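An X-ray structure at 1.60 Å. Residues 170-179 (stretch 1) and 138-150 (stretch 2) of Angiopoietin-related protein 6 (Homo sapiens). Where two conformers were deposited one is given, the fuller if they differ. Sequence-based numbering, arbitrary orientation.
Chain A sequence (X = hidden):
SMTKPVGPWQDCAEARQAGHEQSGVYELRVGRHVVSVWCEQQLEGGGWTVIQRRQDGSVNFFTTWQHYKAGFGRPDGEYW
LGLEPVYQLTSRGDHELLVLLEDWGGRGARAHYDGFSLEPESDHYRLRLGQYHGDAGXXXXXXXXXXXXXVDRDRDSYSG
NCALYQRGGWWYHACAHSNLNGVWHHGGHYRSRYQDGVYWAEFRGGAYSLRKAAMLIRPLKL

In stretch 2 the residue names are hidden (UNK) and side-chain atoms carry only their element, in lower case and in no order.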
# COMPACT_ATOMS: atom_id res chain seq x y z
N TRP A 170 -4.23 8.23 5.11
CA TRP A 170 -4.18 6.93 5.78
C TRP A 170 -5.46 6.74 6.56
O TRP A 170 -6.20 7.70 6.84
CB TRP A 170 -2.98 6.87 6.70
CG TRP A 170 -2.46 5.51 7.14
CD1 TRP A 170 -2.45 5.01 8.40
CD2 TRP A 170 -1.80 4.53 6.31
NE1 TRP A 170 -1.85 3.78 8.42
CE2 TRP A 170 -1.44 3.45 7.15
CE3 TRP A 170 -1.50 4.44 4.95
CZ2 TRP A 170 -0.79 2.32 6.68
CZ3 TRP A 170 -0.85 3.32 4.49
CH2 TRP A 170 -0.51 2.27 5.35
N TRP A 171 -5.67 5.49 6.97
CA TRP A 171 -6.79 5.11 7.82
C TRP A 171 -6.41 5.37 9.28
O TRP A 171 -6.32 4.47 10.12
CB TRP A 171 -7.16 3.66 7.57
CG TRP A 171 -7.38 3.30 6.11
CD1 TRP A 171 -8.55 3.41 5.40
CD2 TRP A 171 -6.41 2.79 5.18
NE1 TRP A 171 -8.37 2.99 4.11
CE2 TRP A 171 -7.07 2.60 3.95
CE3 TRP A 171 -5.05 2.46 5.28
CZ2 TRP A 171 -6.41 2.10 2.83
CZ3 TRP A 171 -4.41 1.98 4.15
CH2 TRP A 171 -5.09 1.80 2.95
N TYR A 172 -6.11 6.64 9.55
CA TYR A 172 -5.60 7.01 10.87
C TYR A 172 -6.60 6.67 11.97
O TYR A 172 -7.82 6.81 11.81
CB TYR A 172 -5.23 8.50 10.91
CG TYR A 172 -3.95 8.86 10.14
CD1 TYR A 172 -2.71 8.35 10.51
CD2 TYR A 172 -3.99 9.74 9.06
CE1 TYR A 172 -1.56 8.67 9.81
CE2 TYR A 172 -2.85 10.07 8.37
CZ TYR A 172 -1.61 9.54 8.77
OH TYR A 172 -0.47 9.88 8.06
N HIS A 173 -6.04 6.24 13.11
CA HIS A 173 -6.77 5.92 14.33
C HIS A 173 -6.46 7.03 15.30
O HIS A 173 -7.00 8.15 15.16
CB HIS A 173 -6.35 4.53 14.82
CG HIS A 173 -7.18 3.99 15.95
ND1 HIS A 173 -7.41 2.65 16.11
CD2 HIS A 173 -7.80 4.61 16.98
CE1 HIS A 173 -8.17 2.46 17.19
NE2 HIS A 173 -8.41 3.64 17.73
N ALA A 174 -5.55 6.83 16.27
CA ALA A 174 -5.18 7.88 17.22
C ALA A 174 -3.74 7.73 17.73
O ALA A 174 -3.49 7.56 18.93
CB ALA A 174 -6.16 7.87 18.40
N CYS A 175 -2.73 7.83 16.84
CA CYS A 175 -2.93 8.08 15.41
C CYS A 175 -2.60 6.88 14.55
O CYS A 175 -3.32 6.57 13.59
CB CYS A 175 -2.05 9.23 14.92
SG CYS A 175 -2.78 10.84 15.29
N ALA A 176 -1.48 6.21 14.86
CA ALA A 176 -1.09 5.11 13.98
C ALA A 176 -0.07 4.16 14.57
O ALA A 176 0.91 4.56 15.21
CB ALA A 176 -0.54 5.64 12.64
N HIS A 177 -0.28 2.89 14.25
CA HIS A 177 0.75 1.88 14.37
C HIS A 177 1.62 1.77 13.12
O HIS A 177 2.73 1.26 13.19
CB HIS A 177 0.10 0.53 14.69
CG HIS A 177 -0.40 0.44 16.09
ND1 HIS A 177 -0.95 -0.71 16.61
CD2 HIS A 177 -0.49 1.38 17.07
CE1 HIS A 177 -1.32 -0.49 17.86
NE2 HIS A 177 -1.05 0.77 18.16
N SER A 178 1.12 2.23 11.97
CA SER A 178 1.89 2.23 10.73
C SER A 178 1.60 3.53 9.99
O SER A 178 0.50 4.08 10.10
CB SER A 178 1.55 1.03 9.86
OG SER A 178 0.17 0.83 9.69
N ASN A 179 2.58 4.03 9.25
CA ASN A 179 2.42 5.32 8.59
C ASN A 179 3.14 5.27 7.24
O ASN A 179 4.00 6.09 6.94
CB ASN A 179 2.96 6.45 9.46
CG ASN A 179 2.63 7.83 8.95
OD1 ASN A 179 1.50 8.09 8.53
ND2 ASN A 179 3.60 8.74 9.02
N UNK A 138 2.11 -7.07 13.57
CA UNK A 138 0.80 -6.67 13.06
C UNK A 138 0.55 -5.20 13.40
O UNK A 138 -0.19 -4.86 14.33
c UNK A 138 -0.30 -7.57 13.59
o UNK A 138 -1.75 -6.35 12.10
c UNK A 138 -1.67 -7.25 12.98
o UNK A 138 -2.64 -7.92 13.39
N UNK A 139 1.15 -4.31 12.60
CA UNK A 139 1.03 -2.89 12.84
C UNK A 139 0.02 -2.22 11.90
O UNK A 139 -0.03 -0.99 11.85
c UNK A 139 2.39 -2.21 12.73
o UNK A 139 3.27 -2.69 13.75
N UNK A 140 -0.82 -3.00 11.22
CA UNK A 140 -1.96 -2.45 10.50
C UNK A 140 -3.31 -2.80 11.13
O UNK A 140 -4.31 -2.16 10.80
c UNK A 140 -1.98 -2.93 9.04
c UNK A 140 -2.76 -2.11 8.03
c UNK A 140 -2.33 -0.67 7.84
c UNK A 140 -2.73 -2.87 6.68
N UNK A 141 -3.38 -3.77 12.04
CA UNK A 141 -4.68 -4.19 12.54
C UNK A 141 -5.37 -3.08 13.30
O UNK A 141 -6.60 -3.00 13.29
o UNK A 141 -4.66 -6.60 12.62
c UNK A 141 -4.52 -5.44 13.42
N UNK A 142 -4.60 -2.18 13.94
CA UNK A 142 -5.23 -1.07 14.66
C UNK A 142 -5.99 -0.14 13.74
O UNK A 142 -6.80 0.68 14.21
c UNK A 142 -4.90 3.17 18.99
c UNK A 142 -4.69 0.44 16.66
c UNK A 142 -4.18 -0.27 15.41
c UNK A 142 -4.34 1.75 17.09
c UNK A 142 -5.00 1.98 18.31
c UNK A 142 -4.11 4.15 18.44
c UNK A 142 -5.52 -0.08 17.60
c UNK A 142 -3.54 2.77 16.55
n UNK A 142 -5.73 0.86 18.61
c UNK A 142 -3.43 3.96 17.25
N UNK A 143 -5.76 -0.24 12.43
CA UNK A 143 -6.39 0.63 11.46
C UNK A 143 -7.60 -0.01 10.81
O UNK A 143 -8.27 0.62 9.99
n UNK A 143 -2.38 2.47 11.97
c UNK A 143 -5.36 1.00 10.42
c UNK A 143 -4.22 1.76 11.01
c UNK A 143 -3.16 3.52 11.79
n UNK A 143 -4.29 3.11 11.24
c UNK A 143 -3.04 1.35 11.52
N UNK A 144 -7.90 -1.25 11.17
CA UNK A 144 -9.08 -1.92 10.64
C UNK A 144 -10.35 -1.13 10.92
O UNK A 144 -10.56 -0.61 12.03
o UNK A 144 -10.59 -3.95 9.52
c UNK A 144 -9.14 -3.30 11.28
c UNK A 144 -9.91 -4.29 10.49
n UNK A 144 -9.77 -5.56 10.87
N UNK A 145 -11.21 -1.04 9.90
CA UNK A 145 -12.51 -0.36 10.01
C UNK A 145 -12.34 1.09 10.44
O UNK A 145 -13.17 1.63 11.18
c UNK A 145 -13.44 -1.09 10.98
o UNK A 145 -15.64 -0.93 11.82
o UNK A 145 -15.29 -0.06 9.83
c UNK A 145 -14.90 -0.66 10.85
N UNK A 146 -11.25 1.71 10.00
CA UNK A 146 -11.09 3.14 10.09
C UNK A 146 -11.27 3.77 8.71
O UNK A 146 -10.88 3.17 7.69
c UNK A 146 -10.44 3.34 14.44
c UNK A 146 -9.72 3.51 10.65
c UNK A 146 -9.51 3.16 12.14
c UNK A 146 -10.46 3.93 13.05
n UNK A 146 -11.45 4.01 15.32
N UNK A 147 -11.88 4.94 8.64
CA UNK A 147 -12.02 5.64 7.37
C UNK A 147 -10.69 6.22 6.93
O UNK A 147 -9.77 6.39 7.73
c UNK A 147 -12.83 7.02 9.13
c UNK A 147 -12.42 5.72 9.77
c UNK A 147 -13.03 6.74 7.69
N UNK A 148 -10.59 6.51 5.63
CA UNK A 148 -9.39 7.13 5.09
C UNK A 148 -9.44 8.64 5.31
O UNK A 148 -10.40 9.31 4.90
c UNK A 148 -5.65 6.02 2.70
c UNK A 148 -5.27 7.17 2.06
c UNK A 148 -7.85 6.95 3.07
c UNK A 148 -9.25 6.81 3.60
c UNK A 148 -6.94 5.91 3.20
c UNK A 148 -6.16 8.20 1.91
c UNK A 148 -7.45 8.09 2.41
N UNK A 149 -8.40 9.18 5.94
CA UNK A 149 -8.26 10.60 6.22
C UNK A 149 -7.13 11.22 5.41
O UNK A 149 -6.07 10.61 5.20
o UNK A 149 -9.07 10.64 8.56
c UNK A 149 -7.96 10.87 7.71
N UNK A 150 -7.34 12.48 5.01
CA UNK A 150 -6.27 13.37 4.55
C UNK A 150 -6.34 14.67 5.35
O UNK A 150 -7.25 14.87 6.15
o UNK A 150 -7.63 14.24 2.73
c UNK A 150 -6.19 12.36 2.23
c UNK A 150 -6.36 13.64 3.04
O HOH W 1 -1.88 -2.76 14.99
O HOH W 2 -8.97 8.11 9.61

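Position 138 has two side-chain carbons, the second carrying two oxygens. It makes no contact with stretch 1. This is Asp 138.

Position 139 has one carbon and one oxygen. Its backbone O accepts a hydrogen bond from Ser 178 OG at 2.8 Å. A lone hydroxymethyl group gives Ser 139.

Position 140 has four carbons, forked at the second. One branch tip lies 3.6 Å from Trp 170 CZ2. The fork identifies Leu 140.

Position 141 has one carbon and one oxygen and does not touch stretch 1. The oxygen is 2.5 Å from Asp 138 OD2, to which it donates a hydrogen bond. This is Ser 141.

Position 142 has one carbon, then fused five- and six-membered rings of eight carbons and one nitrogen. The rings lie between His 173 and His 177. Only tryptophan has this bicycle, so this is Trp 142. Its six-membered ring stacks face to face with His 173, centroids 3.7 Å apart. Its backbone O accepts a hydrogen bond from His 173 ND1 at 2.8 Å.

Position 143 has one carbon and a five-membered ring of three carbons and two nitrogens. One ring nitrogen is 2.7 Å from Trp 171 O, the other 3.1 Å from His 177 N. The ring is an imidazole: His 143. ND1 donates to Trp 171 O and NE2 accepts from His 177 N. The edge of Trp 170 points at the ring face.

Position 144 has two carbons, the second carrying one oxygen and one nitrogen. It points away from stretch 1. The amide gives Asn 144.

Position 145 has two carbons, the second carrying two oxygens. It is exposed and makes no contact. This is Asp 145, with phi and psi both positive inside a type II turn.

Position 146 has four carbons in a row ending in nitrogen. The last carbon sits over the His 173 ring, 3.5 Å from ND1. This is Lys 146.

Position 147 has three carbons closing a ring onto the backbone N. Its O is 3.2 Å from Trp 171 CA, a CA-H...O contact. This is Pro 147.

Position 148 has one carbon and a ring of six carbons. The ring edge meets the Trp 171 face. This is Phe 148.

Position 149 has one carbon and one oxygen. Its backbone N donates to Trp 170 O at 2.8 Å, and its O accepts from Trp 170 N at 3.0 Å. This is Ser 149.

Position 150 has one carbon carrying one oxygen and one carbon. It points away. This is Thr 150.

The contact buries 1030 Å². Imidazole and indole rings carry much of it, with Trp 142 stacked between His 173 and His 177. His 143 uses both nitrogens to tie two backbone sites of stretch 1. A single antiparallel bridge, Trp 170 with Ser 149, fixes the far end. Water 2 links Pro 147 O to Tyr 172 O.

Stretch 2 138-150: DSLSWHNDKPFST
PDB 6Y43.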